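PDB 4LN9: rifamycin polyketide synthase from Amycolatopsis mediterranei, which carries in its terminal module this double-hotdog dehydratase domain, which probably removes water from the growing polyketide chain during rifamycin assembly. Local coordinates for residues E223-E228 with G233-L238; A275-L280 with G302-L307. All blocks are in the same frame, centred on the assembly; numbering follows the deposited sequence.

Contact 1: E223-E228 with G233-L238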
loop_
_atom_site.group_PDB
_atom_site.type_symbol
_atom_site.label_atom_id
_atom_site.label_comp_id
_atom_site.label_asym_id
_atom_site.label_seq_id
_atom_site.Cartn_x
_atom_site.Cartn_y
_atom_site.Cartn_z
ATOM N N GLU A 223 -33.328 -10.032 -1.234
ATOM C CA GLU A 223 -32.600 -11.224 -1.659
ATOM C C GLU A 223 -31.428 -10.889 -2.580
ATOM O O GLU A 223 -30.421 -11.594 -2.591
ATOM C CB GLU A 223 -33.539 -12.233 -2.326
ATOM C CG GLU A 223 -34.126 -13.264 -1.372
ATOM C CD GLU A 223 -33.068 -14.129 -0.708
ATOM O OE1 GLU A 223 -32.210 -14.683 -1.429
ATOM O OE2 GLU A 223 -33.141 -14.316 0.526
ATOM N N ASP A 224 -31.527 -9.764 -3.281
ATOM C CA ASP A 224 -30.460 -9.322 -4.172
ATOM C C ASP A 224 -29.146 -9.078 -3.432
ATOM O O ASP A 224 -28.068 -9.185 -4.018
ATOM C CB ASP A 224 -30.881 -8.057 -4.922
ATOM C CG ASP A 224 -31.838 -8.347 -6.058
ATOM O OD1 ASP A 224 -32.272 -9.511 -6.187
ATOM O OD2 ASP A 224 -32.151 -7.414 -6.826
ATOM N N ALA A 225 -29.241 -8.697 -2.163
ATOM C CA ALA A 225 -28.068 -8.282 -1.396
ATOM C C ALA A 225 -27.479 -9.437 -0.588
ATOM O O ALA A 225 -26.390 -9.323 -0.026
ATOM C CB ALA A 225 -28.414 -7.117 -0.482
ATOM N N ARG A 226 -28.176 -10.569 -0.594
ATOM C CA ARG A 226 -27.900 -11.653 0.341
ATOM C C ARG A 226 -26.474 -12.198 0.239
ATOM O O ARG A 226 -25.834 -12.465 1.256
ATOM C CB ARG A 226 -28.899 -12.788 0.134
ATOM C CG ARG A 226 -28.617 -14.000 0.996
ATOM C CD ARG A 226 -29.267 -13.830 2.353
ATOM N NE ARG A 226 -30.726 -13.888 2.248
ATOM C CZ ARG A 226 -31.512 -14.334 3.220
ATOM N NH1 ARG A 226 -30.986 -14.679 4.389
ATOM N NH2 ARG A 226 -32.813 -14.483 3.012
ATOM N N ALA A 227 -26.042 -12.505 -0.980
ATOM C CA ALA A 227 -24.726 -13.101 -1.193
ATOM C C ALA A 227 -23.611 -12.152 -0.759
ATOM O O ALA A 227 -22.647 -12.565 -0.113
ATOM C CB ALA A 227 -24.552 -13.499 -2.651
ATOM N N GLU A 228 -23.755 -10.878 -1.111
ATOM C CA GLU A 228 -22.834 -9.841 -0.655
ATOM C C GLU A 228 -22.771 -9.777 0.871
ATOM O O GLU A 228 -21.697 -9.886 1.464
ATOM C CB GLU A 228 -23.243 -8.479 -1.219
ATOM C CG GLU A 228 -22.902 -8.290 -2.688
ATOM C CD GLU A 228 -21.450 -7.907 -2.902
ATOM O OE1 GLU A 228 -20.574 -8.783 -2.740
ATOM O OE2 GLU A 228 -21.187 -6.732 -3.230
ATOM N N GLY A 233 -18.268 -7.796 7.089
ATOM C CA GLY A 233 -18.431 -7.787 8.536
ATOM C C GLY A 233 -19.881 -7.543 8.904
ATOM O O GLY A 233 -20.558 -8.424 9.435
ATOM N N ILE A 234 -20.391 -6.384 8.497
ATOM C CA ILE A 234 -21.829 -6.175 8.389
ATOM C C ILE A 234 -22.145 -5.344 7.143
ATOM O O ILE A 234 -21.437 -4.384 6.839
ATOM C CB ILE A 234 -22.388 -5.471 9.643
ATOM C CG1 ILE A 234 -23.916 -5.411 9.596
ATOM C CG2 ILE A 234 -21.788 -4.080 9.791
ATOM C CD1 ILE A 234 -24.554 -5.035 10.915
ATOM N N HIS A 235 -23.089 -5.817 6.334
ATOM C CA HIS A 235 -23.453 -5.094 5.117
ATOM C C HIS A 235 -23.894 -3.686 5.435
ATOM O O HIS A 235 -24.673 -3.479 6.371
ATOM C CB HIS A 235 -24.530 -5.844 4.332
ATOM C CG HIS A 235 -24.788 -5.279 2.953
ATOM N ND1 HIS A 235 -25.155 -4.000 2.756
ATOM C CD2 HIS A 235 -24.735 -5.871 1.692
ATOM C CE1 HIS A 235 -25.310 -3.775 1.439
ATOM N NE2 HIS A 235 -25.081 -4.928 0.790
ATOM N N PRO A 236 -23.235 -2.689 4.820
ATOM C CA PRO A 236 -23.524 -1.302 5.169
ATOM C C PRO A 236 -25.010 -0.963 5.067
ATOM O O PRO A 236 -25.486 -0.079 5.777
ATOM C CB PRO A 236 -22.723 -0.512 4.133
ATOM C CG PRO A 236 -21.559 -1.390 3.828
ATOM C CD PRO A 236 -22.065 -2.806 3.930
ATOM N N ALA A 237 -25.734 -1.653 4.191
ATOM C CA ALA A 237 -27.170 -1.430 4.063
ATOM C C ALA A 237 -27.950 -2.001 5.248
ATOM O O ALA A 237 -28.918 -1.395 5.709
ATOM C CB ALA A 237 -27.692 -1.998 2.748
ATOM N N LEU A 238 -27.482 -3.124 5.788
ATOM C CA LEU A 238 -28.070 -3.688 7.003
ATOM C C LEU A 238 -27.885 -2.765 8.207
ATOM O O LEU A 238 -28.849 -2.447 8.906
ATOM C CB LEU A 238 -27.501 -5.080 7.297
ATOM C CG LEU A 238 -28.303 -5.966 8.258
ATOM C CD1 LEU A 238 -29.693 -6.243 7.708
ATOM C CD2 LEU A 238 -27.564 -7.267 8.537
#

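Contact 2: A275-L280 with G302-L307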
loop_
_atom_site.group_PDB
_atom_site.type_symbol
_atom_site.label_atom_id
_atom_site.label_comp_id
_atom_site.label_asym_id
_atom_site.label_seq_id
_atom_site.Cartn_x
_atom_site.Cartn_y
_atom_site.Cartn_z
ATOM N N ALA A 275 -20.218 -11.886 12.269
ATOM C CA ALA A 275 -20.023 -11.378 10.910
ATOM C C ALA A 275 -21.050 -11.921 9.917
ATOM O O ALA A 275 -21.468 -13.076 10.007
ATOM C CB ALA A 275 -18.609 -11.669 10.429
ATOM N N GLY A 276 -21.412 -11.095 8.939
ATOM C CA GLY A 276 -22.044 -11.580 7.719
ATOM C C GLY A 276 -23.536 -11.826 7.861
ATOM O O GLY A 276 -24.118 -12.583 7.086
ATOM N N ALA A 277 -24.174 -11.121 8.794
ATOM C CA ALA A 277 -25.617 -11.259 9.018
ATOM C C ALA A 277 -26.434 -10.651 7.875
ATOM O O ALA A 277 -25.957 -9.754 7.181
ATOM C CB ALA A 277 -26.007 -10.624 10.345
ATOM N N SER A 278 -27.688 -11.075 7.731
ATOM C CA SER A 278 -28.577 -10.467 6.738
ATOM C C SER A 278 -29.956 -10.099 7.285
ATOM O O SER A 278 -30.728 -9.406 6.624
ATOM C CB SER A 278 -28.714 -11.355 5.497
ATOM O OG SER A 278 -29.061 -12.682 5.851
ATOM N N VAL A 279 -30.223 -10.484 8.526
ATOM C CA VAL A 279 -31.508 -10.203 9.155
ATOM C C VAL A 279 -31.265 -9.873 10.626
ATOM O O VAL A 279 -30.392 -10.472 11.251
ATOM C CB VAL A 279 -32.433 -11.433 9.063
ATOM C CG1 VAL A 279 -32.768 -11.737 7.610
ATOM C CG2 VAL A 279 -31.773 -12.637 9.722
ATOM N N LEU A 280 -31.859 -8.786 11.110
ATOM C CA LEU A 280 -31.592 -8.342 12.478
ATOM C C LEU A 280 -32.886 -8.055 13.229
ATOM O O LEU A 280 -33.867 -7.616 12.632
ATOM C CB LEU A 280 -30.720 -7.086 12.480
ATOM C CG LEU A 280 -29.304 -7.141 11.901
ATOM C CD1 LEU A 280 -28.684 -5.749 11.968
ATOM C CD2 LEU A 280 -28.439 -8.155 12.636
ATOM N N GLY A 302 -28.243 -14.212 18.871
ATOM C CA GLY A 302 -26.847 -13.854 19.125
ATOM C C GLY A 302 -26.560 -12.402 18.789
ATOM O O GLY A 302 -27.051 -11.888 17.786
ATOM N N LEU A 303 -25.689 -11.764 19.564
ATOM C CA LEU A 303 -25.290 -10.385 19.276
ATOM C C LEU A 303 -24.660 -10.251 17.889
ATOM O O LEU A 303 -23.742 -10.999 17.547
ATOM C CB LEU A 303 -24.294 -9.893 20.324
ATOM C CG LEU A 303 -24.791 -8.988 21.452
ATOM C CD1 LEU A 303 -23.594 -8.538 22.287
ATOM C CD2 LEU A 303 -25.550 -7.786 20.908
ATOM N N VAL A 304 -24.981 -9.151 17.207
ATOM C CA VAL A 304 -24.345 -8.824 15.933
ATOM C C VAL A 304 -23.584 -7.494 15.958
ATOM O O VAL A 304 -22.418 -7.438 15.568
ATOM C CB VAL A 304 -25.355 -8.834 14.765
ATOM C CG1 VAL A 304 -24.671 -8.440 13.464
ATOM C CG2 VAL A 304 -26.003 -10.206 14.638
ATOM N N VAL A 305 -24.232 -6.432 16.428
ATOM C CA VAL A 305 -23.566 -5.135 16.549
ATOM C C VAL A 305 -24.047 -4.346 17.766
ATOM O O VAL A 305 -25.210 -4.439 18.155
ATOM C CB VAL A 305 -23.707 -4.291 15.262
ATOM C CG1 VAL A 305 -25.152 -4.268 14.787
ATOM C CG2 VAL A 305 -23.182 -2.878 15.482
ATOM N N THR A 306 -23.112 -3.704 18.460
ATOM C CA THR A 306 -23.475 -2.719 19.469
ATOM C C THR A 306 -22.828 -1.379 19.167
ATOM O O THR A 306 -21.710 -1.317 18.658
ATOM C CB THR A 306 -23.076 -3.167 20.889
ATOM O OG1 THR A 306 -21.679 -3.482 20.918
ATOM C CG2 THR A 306 -23.877 -4.391 21.310
ATOM N N LEU A 307 -23.559 -0.309 19.452
ATOM C CA LEU A 307 -23.076 1.038 19.201
ATOM C C LEU A 307 -23.371 1.912 20.416
ATOM O O LEU A 307 -24.529 2.062 20.808
ATOM C CB LEU A 307 -23.766 1.612 17.962
ATOM C CG LEU A 307 -23.533 3.093 17.666
ATOM C CD1 LEU A 307 -22.042 3.384 17.589
ATOM C CD2 LEU A 307 -24.228 3.489 16.371
#

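Contact 1: E223-E228 with G233-L238
The short helix at Glu228 and the residue just before helix 236-251 face each other with Glu228 CA and His235 CA 7.5 Å apart, and the His235 ring reaches across to Ala225 and Glu228. Its CG lies anti to the backbone N (chi1 -170°), which sends the ring out toward 223-228. The Glu228 methylene comes in at the edge of the ring, near its plane, with CB 4.2 Å from His235 CD2. The methyl of Ala225 approaches obliquely instead, its CB 4.2 Å from His235 NE2, and Ala225 O also lies near CD2. The carboxylate of Glu228 takes no part: the chain bends at chi2 and leads away, leaving OE2 5.9 Å from His235 NE2. On the other side of the ring the second nitrogen serves the backbone, for His235 is the N-cap residue of helix 236-251 and its side chain makes the capping bond. ND1 accepts from Ala237 N at 2.8 Å, with the donor only 2° out of the ring plane, and this bond fixes the rotation of the ring. His235 and Pro236 begin the HPxxxD sequence motif of polyketide synthase dehydratases; its aspartate, farther along the same helix, is in this family an active-site residue, so the cap lies at the start of the helix that bears it. Two aromatic rings also meet the imidazole, Phe232 edge-to-face and Trp66 with planes about 55° apart. Just upstream, the two carboxylate oxygens of Glu85 accept from the backbone N atoms of Gly233 and Ile234. On the exposed side of 223-228, Arg226 turns the edge of its guanidinium to Glu223 OE2 in a salt bridge.

Contact 2: A275-L280 with G302-L307
Val304 meets Leu280 and Ala277 in a small, purely apolar cluster, and most of the surface hidden here belongs to the valine and the leucine. A single methyl of Leu280, CD2, presses into the branch point of the valine, 3.8 Å from both CB and CG2 of Val304; its distance to Val304 CG1 is 3.9 Å. In the leucine CG stands beside the backbone N (chi1 -63°); CD1 continues the extended chain (chi2 177°), and the other branch, CD2, turns to Val304. Val304 places CG1 anti to its own backbone N (chi1 178°), and this branch is also the one that meets Ala277, with Ala277 CB 4.0 Å from Val304 CG1. The two valine methyls thus share the work: both touch the leucine, while one turns to the alanine as well. Val304 and Val305 together face Ala296 in a classic beta bulge of strand 303-313. Strand 291-297 runs between strands 279-285 and 303-313 in the antiparallel order, so Leu280 and Val304 meet across an intervening strand, with Leu280 also touching Ala296 of that strand. From helix 236-251, Leu238 touches both Ala277 and Leu280.

Helix 236-251 joins the two sites: contact 1 caps its first turn, and Leu238 from that turn packs against the 275-280 side of contact 2. The two contacts also meet directly, Gly233 O lying 2.8 Å from Gly276 N in a probable hydrogen bond, while Arg226 reaches Ser278 OG weakly. Both are buried where side chains touch, yet their chemistry differs. Contact 1 joins the region of short helix 226-229 to the N-terminal end of helix 236-251 through a histidine held by a capping bond, and one flank runs out to charged residues at the surface. Contact 2 relies on aliphatic side chains alone, drawn from strands 279-285 and 303-313, on either side of strand 291-297, and from the loop before Val279.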